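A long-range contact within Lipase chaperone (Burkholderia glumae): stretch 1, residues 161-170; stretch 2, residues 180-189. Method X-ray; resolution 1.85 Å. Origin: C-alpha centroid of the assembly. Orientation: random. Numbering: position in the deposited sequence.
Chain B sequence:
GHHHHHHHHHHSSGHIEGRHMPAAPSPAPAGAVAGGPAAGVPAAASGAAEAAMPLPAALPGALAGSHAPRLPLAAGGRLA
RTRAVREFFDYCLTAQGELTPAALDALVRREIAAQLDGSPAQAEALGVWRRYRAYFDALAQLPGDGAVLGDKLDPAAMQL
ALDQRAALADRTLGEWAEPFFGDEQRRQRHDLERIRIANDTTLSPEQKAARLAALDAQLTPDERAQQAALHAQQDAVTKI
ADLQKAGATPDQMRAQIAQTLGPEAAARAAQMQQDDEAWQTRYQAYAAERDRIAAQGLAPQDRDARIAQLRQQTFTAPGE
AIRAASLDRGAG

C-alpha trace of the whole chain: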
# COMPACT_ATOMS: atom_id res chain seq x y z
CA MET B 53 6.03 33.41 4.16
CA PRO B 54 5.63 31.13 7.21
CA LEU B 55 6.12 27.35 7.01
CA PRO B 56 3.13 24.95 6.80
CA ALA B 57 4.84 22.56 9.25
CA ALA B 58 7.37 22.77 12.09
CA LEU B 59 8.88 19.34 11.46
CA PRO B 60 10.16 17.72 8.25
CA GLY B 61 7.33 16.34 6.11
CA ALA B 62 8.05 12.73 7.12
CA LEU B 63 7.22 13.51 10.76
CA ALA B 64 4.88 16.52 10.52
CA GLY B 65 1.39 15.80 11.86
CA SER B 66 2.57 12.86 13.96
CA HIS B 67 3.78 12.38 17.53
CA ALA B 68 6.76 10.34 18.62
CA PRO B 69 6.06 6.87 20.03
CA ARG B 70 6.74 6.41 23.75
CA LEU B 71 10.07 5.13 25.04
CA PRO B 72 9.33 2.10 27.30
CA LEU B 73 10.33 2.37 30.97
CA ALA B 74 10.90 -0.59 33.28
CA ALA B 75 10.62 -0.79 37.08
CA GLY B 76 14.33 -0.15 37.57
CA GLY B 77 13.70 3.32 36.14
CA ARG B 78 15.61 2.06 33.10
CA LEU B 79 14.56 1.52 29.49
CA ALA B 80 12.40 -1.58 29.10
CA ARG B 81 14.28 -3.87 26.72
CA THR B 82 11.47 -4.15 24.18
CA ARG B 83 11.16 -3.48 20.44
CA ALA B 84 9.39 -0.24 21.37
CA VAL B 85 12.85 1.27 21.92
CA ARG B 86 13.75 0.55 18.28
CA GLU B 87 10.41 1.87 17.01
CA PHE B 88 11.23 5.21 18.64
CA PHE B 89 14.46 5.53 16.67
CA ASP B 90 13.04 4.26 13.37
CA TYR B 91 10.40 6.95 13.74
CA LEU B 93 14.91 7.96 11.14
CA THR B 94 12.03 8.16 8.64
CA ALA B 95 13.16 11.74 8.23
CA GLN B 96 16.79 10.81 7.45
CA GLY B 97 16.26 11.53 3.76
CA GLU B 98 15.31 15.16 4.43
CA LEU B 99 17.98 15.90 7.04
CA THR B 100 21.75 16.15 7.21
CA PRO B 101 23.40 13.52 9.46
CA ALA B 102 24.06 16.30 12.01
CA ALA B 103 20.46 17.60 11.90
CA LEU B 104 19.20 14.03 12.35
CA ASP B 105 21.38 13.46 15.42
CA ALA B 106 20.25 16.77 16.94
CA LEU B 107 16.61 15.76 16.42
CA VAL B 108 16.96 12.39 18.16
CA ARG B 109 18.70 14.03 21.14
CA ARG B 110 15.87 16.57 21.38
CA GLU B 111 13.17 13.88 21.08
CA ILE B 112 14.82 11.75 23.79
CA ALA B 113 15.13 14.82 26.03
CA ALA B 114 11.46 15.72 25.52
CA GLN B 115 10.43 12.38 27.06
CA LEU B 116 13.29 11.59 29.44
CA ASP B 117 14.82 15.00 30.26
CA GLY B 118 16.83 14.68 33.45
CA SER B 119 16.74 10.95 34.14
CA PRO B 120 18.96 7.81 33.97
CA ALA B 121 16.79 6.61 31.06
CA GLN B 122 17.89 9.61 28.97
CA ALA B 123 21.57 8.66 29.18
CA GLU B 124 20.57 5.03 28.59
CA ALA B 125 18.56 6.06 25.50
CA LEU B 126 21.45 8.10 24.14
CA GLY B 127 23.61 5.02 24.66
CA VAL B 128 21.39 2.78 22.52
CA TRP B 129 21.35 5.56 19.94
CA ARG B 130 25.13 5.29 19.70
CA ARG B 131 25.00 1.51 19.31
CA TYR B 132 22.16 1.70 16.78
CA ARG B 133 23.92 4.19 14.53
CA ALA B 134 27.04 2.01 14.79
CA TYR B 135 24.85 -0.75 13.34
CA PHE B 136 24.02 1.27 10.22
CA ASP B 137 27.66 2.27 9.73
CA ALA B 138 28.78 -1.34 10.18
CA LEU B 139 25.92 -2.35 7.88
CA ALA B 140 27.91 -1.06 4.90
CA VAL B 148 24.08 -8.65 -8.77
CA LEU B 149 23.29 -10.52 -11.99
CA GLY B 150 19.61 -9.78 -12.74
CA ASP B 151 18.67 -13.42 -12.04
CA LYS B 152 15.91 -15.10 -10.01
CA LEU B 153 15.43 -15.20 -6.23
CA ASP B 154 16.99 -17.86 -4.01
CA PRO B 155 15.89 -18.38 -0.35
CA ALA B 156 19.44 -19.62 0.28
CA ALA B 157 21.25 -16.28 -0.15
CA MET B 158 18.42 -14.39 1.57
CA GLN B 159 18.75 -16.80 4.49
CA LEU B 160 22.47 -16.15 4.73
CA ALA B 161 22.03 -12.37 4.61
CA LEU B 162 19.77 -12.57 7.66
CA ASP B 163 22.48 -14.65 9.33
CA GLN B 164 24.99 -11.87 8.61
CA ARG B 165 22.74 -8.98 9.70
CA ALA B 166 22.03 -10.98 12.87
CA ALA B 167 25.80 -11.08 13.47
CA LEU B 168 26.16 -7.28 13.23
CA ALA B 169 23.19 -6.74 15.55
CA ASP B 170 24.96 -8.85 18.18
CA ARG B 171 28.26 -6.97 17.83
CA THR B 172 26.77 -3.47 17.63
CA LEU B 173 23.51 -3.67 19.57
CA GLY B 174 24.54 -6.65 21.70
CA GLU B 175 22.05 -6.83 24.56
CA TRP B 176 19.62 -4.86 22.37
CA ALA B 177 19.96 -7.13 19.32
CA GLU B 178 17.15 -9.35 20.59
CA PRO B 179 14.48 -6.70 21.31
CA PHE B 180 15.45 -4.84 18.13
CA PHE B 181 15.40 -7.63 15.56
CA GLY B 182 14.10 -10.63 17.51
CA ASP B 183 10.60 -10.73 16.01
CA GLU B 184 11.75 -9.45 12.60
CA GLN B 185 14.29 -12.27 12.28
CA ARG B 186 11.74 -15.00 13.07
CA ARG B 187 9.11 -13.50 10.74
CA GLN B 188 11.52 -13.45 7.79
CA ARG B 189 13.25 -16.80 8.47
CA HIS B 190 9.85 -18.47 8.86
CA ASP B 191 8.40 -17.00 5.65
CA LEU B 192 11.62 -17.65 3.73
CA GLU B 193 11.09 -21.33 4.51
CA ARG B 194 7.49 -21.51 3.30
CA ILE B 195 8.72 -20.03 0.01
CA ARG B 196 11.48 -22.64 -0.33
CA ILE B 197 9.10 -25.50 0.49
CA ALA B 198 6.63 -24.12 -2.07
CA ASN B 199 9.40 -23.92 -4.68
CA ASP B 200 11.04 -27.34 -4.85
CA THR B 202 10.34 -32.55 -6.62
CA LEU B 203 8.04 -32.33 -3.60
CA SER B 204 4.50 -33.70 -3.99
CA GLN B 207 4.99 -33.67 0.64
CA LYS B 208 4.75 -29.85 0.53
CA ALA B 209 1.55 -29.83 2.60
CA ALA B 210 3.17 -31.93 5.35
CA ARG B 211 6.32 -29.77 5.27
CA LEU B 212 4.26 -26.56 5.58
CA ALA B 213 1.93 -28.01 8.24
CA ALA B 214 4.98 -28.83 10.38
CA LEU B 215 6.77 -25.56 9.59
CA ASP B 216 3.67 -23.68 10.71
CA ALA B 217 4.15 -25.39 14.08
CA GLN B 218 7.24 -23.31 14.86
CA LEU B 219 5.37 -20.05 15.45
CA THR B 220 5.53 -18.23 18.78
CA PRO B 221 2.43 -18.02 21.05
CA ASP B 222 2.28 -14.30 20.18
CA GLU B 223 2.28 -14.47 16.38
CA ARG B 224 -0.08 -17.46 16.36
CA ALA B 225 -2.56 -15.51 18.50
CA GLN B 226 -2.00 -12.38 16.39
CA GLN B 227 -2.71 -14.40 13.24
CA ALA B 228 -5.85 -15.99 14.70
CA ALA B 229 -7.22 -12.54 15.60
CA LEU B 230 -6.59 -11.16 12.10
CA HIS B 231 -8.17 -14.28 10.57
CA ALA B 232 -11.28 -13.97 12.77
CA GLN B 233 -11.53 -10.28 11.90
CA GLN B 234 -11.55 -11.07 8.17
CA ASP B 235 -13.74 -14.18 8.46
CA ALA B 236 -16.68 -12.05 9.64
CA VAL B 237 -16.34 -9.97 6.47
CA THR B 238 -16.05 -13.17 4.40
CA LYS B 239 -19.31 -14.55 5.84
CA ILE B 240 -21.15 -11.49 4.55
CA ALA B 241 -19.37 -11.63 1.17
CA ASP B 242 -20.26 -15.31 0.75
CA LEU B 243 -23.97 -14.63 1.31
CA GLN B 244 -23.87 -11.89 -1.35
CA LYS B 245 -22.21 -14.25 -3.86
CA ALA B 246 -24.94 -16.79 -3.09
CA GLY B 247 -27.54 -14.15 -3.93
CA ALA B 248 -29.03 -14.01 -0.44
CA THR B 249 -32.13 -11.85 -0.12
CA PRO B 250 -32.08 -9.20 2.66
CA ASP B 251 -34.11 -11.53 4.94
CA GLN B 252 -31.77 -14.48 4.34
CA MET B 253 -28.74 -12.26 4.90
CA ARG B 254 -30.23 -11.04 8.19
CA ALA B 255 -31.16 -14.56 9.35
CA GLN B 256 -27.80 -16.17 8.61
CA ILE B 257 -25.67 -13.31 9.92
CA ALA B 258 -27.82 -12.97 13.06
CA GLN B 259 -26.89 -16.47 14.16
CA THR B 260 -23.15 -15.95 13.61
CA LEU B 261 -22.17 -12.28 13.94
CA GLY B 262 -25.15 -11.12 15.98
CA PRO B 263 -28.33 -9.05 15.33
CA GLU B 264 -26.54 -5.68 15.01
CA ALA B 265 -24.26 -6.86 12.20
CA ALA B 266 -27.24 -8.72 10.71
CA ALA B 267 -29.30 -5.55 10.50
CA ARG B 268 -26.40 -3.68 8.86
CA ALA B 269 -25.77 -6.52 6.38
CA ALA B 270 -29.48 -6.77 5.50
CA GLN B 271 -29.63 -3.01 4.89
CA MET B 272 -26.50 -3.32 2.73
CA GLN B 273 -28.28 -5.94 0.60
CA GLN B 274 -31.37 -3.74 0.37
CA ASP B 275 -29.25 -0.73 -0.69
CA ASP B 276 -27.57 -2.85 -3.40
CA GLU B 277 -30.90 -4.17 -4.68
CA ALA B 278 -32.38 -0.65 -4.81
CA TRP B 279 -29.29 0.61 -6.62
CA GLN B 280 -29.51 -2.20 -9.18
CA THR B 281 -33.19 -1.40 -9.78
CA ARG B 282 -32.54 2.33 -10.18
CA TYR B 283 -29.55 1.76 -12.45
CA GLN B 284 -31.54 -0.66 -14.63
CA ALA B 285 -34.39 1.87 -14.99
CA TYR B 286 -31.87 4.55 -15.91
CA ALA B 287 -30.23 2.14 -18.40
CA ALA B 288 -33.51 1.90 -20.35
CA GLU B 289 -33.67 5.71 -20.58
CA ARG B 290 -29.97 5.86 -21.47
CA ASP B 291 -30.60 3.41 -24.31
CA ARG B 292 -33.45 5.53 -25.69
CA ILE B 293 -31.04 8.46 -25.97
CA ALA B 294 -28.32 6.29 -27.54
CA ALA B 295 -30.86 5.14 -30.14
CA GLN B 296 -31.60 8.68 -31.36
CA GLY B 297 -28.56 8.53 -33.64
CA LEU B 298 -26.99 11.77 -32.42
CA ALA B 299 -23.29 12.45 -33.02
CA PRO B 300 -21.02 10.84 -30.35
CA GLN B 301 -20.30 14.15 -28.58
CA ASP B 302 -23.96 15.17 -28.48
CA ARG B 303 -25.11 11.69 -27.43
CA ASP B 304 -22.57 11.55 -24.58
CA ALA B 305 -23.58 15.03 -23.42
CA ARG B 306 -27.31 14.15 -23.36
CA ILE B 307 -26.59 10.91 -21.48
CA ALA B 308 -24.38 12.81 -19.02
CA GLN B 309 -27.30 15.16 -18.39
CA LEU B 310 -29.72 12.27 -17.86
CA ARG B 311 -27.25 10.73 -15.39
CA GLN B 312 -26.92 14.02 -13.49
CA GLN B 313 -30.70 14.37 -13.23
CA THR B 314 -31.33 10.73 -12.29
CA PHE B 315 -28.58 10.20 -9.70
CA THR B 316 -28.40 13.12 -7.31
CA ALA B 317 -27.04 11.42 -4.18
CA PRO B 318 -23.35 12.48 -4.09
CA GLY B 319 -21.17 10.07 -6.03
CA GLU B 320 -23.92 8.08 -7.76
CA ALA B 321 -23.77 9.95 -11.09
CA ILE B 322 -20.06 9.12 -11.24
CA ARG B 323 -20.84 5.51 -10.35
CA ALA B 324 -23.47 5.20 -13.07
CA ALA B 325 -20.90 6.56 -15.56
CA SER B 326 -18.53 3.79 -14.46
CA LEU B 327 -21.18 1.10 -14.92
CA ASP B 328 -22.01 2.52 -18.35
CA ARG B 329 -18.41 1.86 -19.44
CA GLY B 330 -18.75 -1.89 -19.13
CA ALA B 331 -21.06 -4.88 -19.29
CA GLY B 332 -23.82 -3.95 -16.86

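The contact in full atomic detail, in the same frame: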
# COMPACT_ATOMS: atom_id res chain seq x y z
N ALA B 161 22.00 -13.81 4.34
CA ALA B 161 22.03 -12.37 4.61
C ALA B 161 21.49 -12.06 5.99
O ALA B 161 22.09 -11.30 6.74
CB ALA B 161 21.23 -11.63 3.58
N LEU B 162 20.39 -12.73 6.35
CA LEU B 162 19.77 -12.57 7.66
C LEU B 162 20.70 -13.07 8.75
O LEU B 162 20.71 -12.53 9.86
CB LEU B 162 18.45 -13.33 7.73
CG LEU B 162 17.35 -12.91 6.76
CD1 LEU B 162 16.15 -13.81 6.93
CD2 LEU B 162 16.98 -11.45 6.96
N ASP B 163 21.51 -14.08 8.41
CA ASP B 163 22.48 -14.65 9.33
C ASP B 163 23.61 -13.66 9.57
O ASP B 163 24.14 -13.57 10.68
CB ASP B 163 23.05 -15.96 8.77
N GLN B 164 23.94 -12.88 8.53
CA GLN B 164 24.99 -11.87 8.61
C GLN B 164 24.50 -10.68 9.42
O GLN B 164 25.11 -10.32 10.41
CB GLN B 164 25.36 -11.38 7.21
CG GLN B 164 25.82 -12.46 6.26
CD GLN B 164 26.05 -11.94 4.85
OE1 GLN B 164 26.45 -12.70 3.96
NE2 GLN B 164 25.80 -10.65 4.64
N ARG B 165 23.36 -10.12 9.01
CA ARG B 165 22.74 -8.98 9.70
C ARG B 165 22.55 -9.28 11.18
O ARG B 165 22.76 -8.41 12.02
CB ARG B 165 21.40 -8.64 9.06
CG ARG B 165 21.48 -8.30 7.59
CD ARG B 165 20.11 -8.03 7.01
NE ARG B 165 19.49 -6.86 7.62
CZ ARG B 165 18.24 -6.46 7.39
NH1 ARG B 165 17.46 -7.13 6.55
NH2 ARG B 165 17.77 -5.37 7.99
N ALA B 166 22.21 -10.54 11.49
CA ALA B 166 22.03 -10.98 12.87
C ALA B 166 23.35 -10.91 13.63
O ALA B 166 23.37 -10.63 14.82
CB ALA B 166 21.48 -12.39 12.91
N ALA B 167 24.45 -11.13 12.90
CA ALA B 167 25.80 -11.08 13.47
C ALA B 167 26.16 -9.65 13.87
O ALA B 167 26.64 -9.43 14.99
CB ALA B 167 26.82 -11.61 12.48
N LEU B 168 25.89 -8.70 12.98
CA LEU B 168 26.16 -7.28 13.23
C LEU B 168 25.37 -6.78 14.43
O LEU B 168 25.93 -6.16 15.32
CB LEU B 168 25.81 -6.43 12.02
CG LEU B 168 26.56 -6.71 10.72
CD1 LEU B 168 26.01 -5.83 9.62
CD2 LEU B 168 28.05 -6.45 10.90
N ALA B 169 24.08 -7.13 14.46
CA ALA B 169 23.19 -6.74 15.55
C ALA B 169 23.74 -7.16 16.90
O ALA B 169 23.63 -6.43 17.87
CB ALA B 169 21.81 -7.34 15.33
N ASP B 170 24.38 -8.33 16.94
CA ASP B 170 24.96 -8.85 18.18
C ASP B 170 26.22 -8.09 18.58
O ASP B 170 26.46 -7.86 19.76
CB ASP B 170 25.28 -10.34 18.04
CG ASP B 170 24.03 -11.18 17.80
OD1 ASP B 170 24.18 -12.41 17.65
OD2 ASP B 170 22.91 -10.62 17.76
N PHE B 180 15.45 -5.58 19.39
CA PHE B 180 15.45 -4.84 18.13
C PHE B 180 15.02 -5.65 16.92
O PHE B 180 14.11 -5.25 16.20
CB PHE B 180 16.82 -4.23 17.87
CG PHE B 180 16.99 -2.84 18.40
CD1 PHE B 180 16.63 -2.52 19.72
CD2 PHE B 180 17.52 -1.84 17.57
CE1 PHE B 180 16.80 -1.21 20.21
CE2 PHE B 180 17.69 -0.53 18.05
CZ PHE B 180 17.33 -0.21 19.37
N PHE B 181 15.67 -6.79 16.72
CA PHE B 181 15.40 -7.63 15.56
C PHE B 181 14.88 -9.02 15.85
O PHE B 181 14.70 -9.81 14.93
CB PHE B 181 16.65 -7.73 14.69
CG PHE B 181 17.18 -6.41 14.25
CD1 PHE B 181 16.48 -5.62 13.33
CD2 PHE B 181 18.38 -5.92 14.79
CE1 PHE B 181 16.96 -4.36 12.94
CE2 PHE B 181 18.87 -4.67 14.41
CZ PHE B 181 18.16 -3.88 13.49
N GLY B 182 14.60 -9.31 17.12
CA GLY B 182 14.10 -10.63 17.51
C GLY B 182 12.92 -11.11 16.68
O GLY B 182 13.06 -12.07 15.93
N ASP B 183 11.81 -10.38 16.75
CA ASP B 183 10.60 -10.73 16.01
C ASP B 183 10.81 -10.69 14.50
O ASP B 183 10.44 -11.64 13.80
CB ASP B 183 9.46 -9.80 16.39
CG ASP B 183 9.18 -9.78 17.88
OD1 ASP B 183 8.98 -10.87 18.47
OD2 ASP B 183 9.16 -8.68 18.46
N GLU B 184 11.46 -9.63 14.02
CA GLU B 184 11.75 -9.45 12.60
C GLU B 184 12.48 -10.65 12.00
O GLU B 184 12.08 -11.16 10.95
CB GLU B 184 12.57 -8.18 12.38
CG GLU B 184 12.86 -7.85 10.92
CD GLU B 184 13.67 -6.58 10.77
OE1 GLU B 184 13.21 -5.53 11.26
OE2 GLU B 184 14.75 -6.63 10.16
N GLN B 185 13.51 -11.12 12.71
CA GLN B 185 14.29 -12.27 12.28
C GLN B 185 13.46 -13.53 12.11
O GLN B 185 13.53 -14.17 11.07
CB GLN B 185 15.42 -12.55 13.28
CG GLN B 185 16.59 -11.57 13.20
CD GLN B 185 17.48 -11.78 11.99
OE1 GLN B 185 18.39 -10.99 11.73
NE2 GLN B 185 17.25 -12.85 11.24
N ARG B 186 12.62 -13.83 13.10
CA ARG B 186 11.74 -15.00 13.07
C ARG B 186 10.78 -14.91 11.90
O ARG B 186 10.73 -15.82 11.07
CB ARG B 186 10.93 -15.12 14.35
CG ARG B 186 11.73 -14.91 15.59
CD ARG B 186 10.87 -15.05 16.85
NE ARG B 186 11.39 -14.26 17.97
CZ ARG B 186 12.62 -14.36 18.48
NH1 ARG B 186 13.50 -15.23 17.99
NH2 ARG B 186 12.98 -13.58 19.48
N ARG B 187 10.08 -13.78 11.81
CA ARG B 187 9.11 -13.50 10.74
C ARG B 187 9.68 -13.82 9.36
O ARG B 187 9.12 -14.64 8.63
CB ARG B 187 8.70 -12.03 10.80
CG ARG B 187 7.58 -11.62 9.85
CD ARG B 187 7.26 -10.13 9.97
NE ARG B 187 8.28 -9.26 9.38
CZ ARG B 187 8.38 -7.95 9.59
NH1 ARG B 187 7.53 -7.34 10.40
NH2 ARG B 187 9.31 -7.24 8.98
N GLN B 188 10.85 -13.25 9.07
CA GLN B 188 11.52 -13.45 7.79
C GLN B 188 11.99 -14.88 7.58
O GLN B 188 11.65 -15.49 6.57
CB GLN B 188 12.69 -12.50 7.64
CG GLN B 188 12.30 -11.03 7.62
CD GLN B 188 13.50 -10.12 7.53
OE1 GLN B 188 14.37 -10.12 8.40
NE2 GLN B 188 13.56 -9.32 6.47
N ARG B 189 12.74 -15.42 8.55
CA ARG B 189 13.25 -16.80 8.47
C ARG B 189 12.11 -17.79 8.21
O ARG B 189 12.19 -18.60 7.29
CB ARG B 189 13.97 -17.19 9.75
CG ARG B 189 15.21 -16.39 10.03
CD ARG B 189 15.84 -16.78 11.37
NE ARG B 189 17.00 -15.95 11.71
CZ ARG B 189 18.14 -15.89 11.01
NH1 ARG B 189 18.29 -16.62 9.91
NH2 ARG B 189 19.12 -15.10 11.41

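Two neighbouring helices of the chaperone run nearly antiparallel and meet through a loose, mixed contact, in which long polar side chains from one helix reach across to small and aliphatic residues of the other. The axes come no closer than 11.0 Å, at an angle of 171°, and only 393 Å² is buried, both sides summed. At that spacing the contact is made by side chains reaching across, in places to a backbone carbonyl. In this register L162 lies across from Q185 and A169 from F181, with CA atoms 7.2 and 7.8 Å apart.

L162 is the anchor, with the largest covered area. Its CA-to-CB bond points toward the second helix, and its CD2 lies 3.3 Å from Q188 OE1, a close packing of methyl against amide. The CA-to-CB bond of R189 points sideways, but the end of the chain comes nearer, so that L162 CB lies over one face of the guanidinium while A166 CB sits at the edge, 3.9 Å from R189 NH2. The flat, delocalised group can thus pack against carbon. R189 NH2 also comes within 3.4 Å of L162 O, a carbonyl that already accepts the helical bond from A166 N at 3.0 Å.

The one salt bridge is long: R165 NH2 to E184 OE2 is 3.9 Å, and the oxygen lies well out of the guanidinium plane. No N-H points at it, so the attraction is between charges alone.

Farther along, the chemistry turns apolar. A169 CB touches F181 CD2 at 3.8 Å. The second helix is kinked here, the N atoms of D183 and E184 lacking bonds to the preceding turn; regular bonding is evident again at Q185 N to F181 O, 2.8 Å. A small residue meets a large one at A169 and F181; elsewhere long polar chains supply the reach, and no clear hydrogen bond joins the helices.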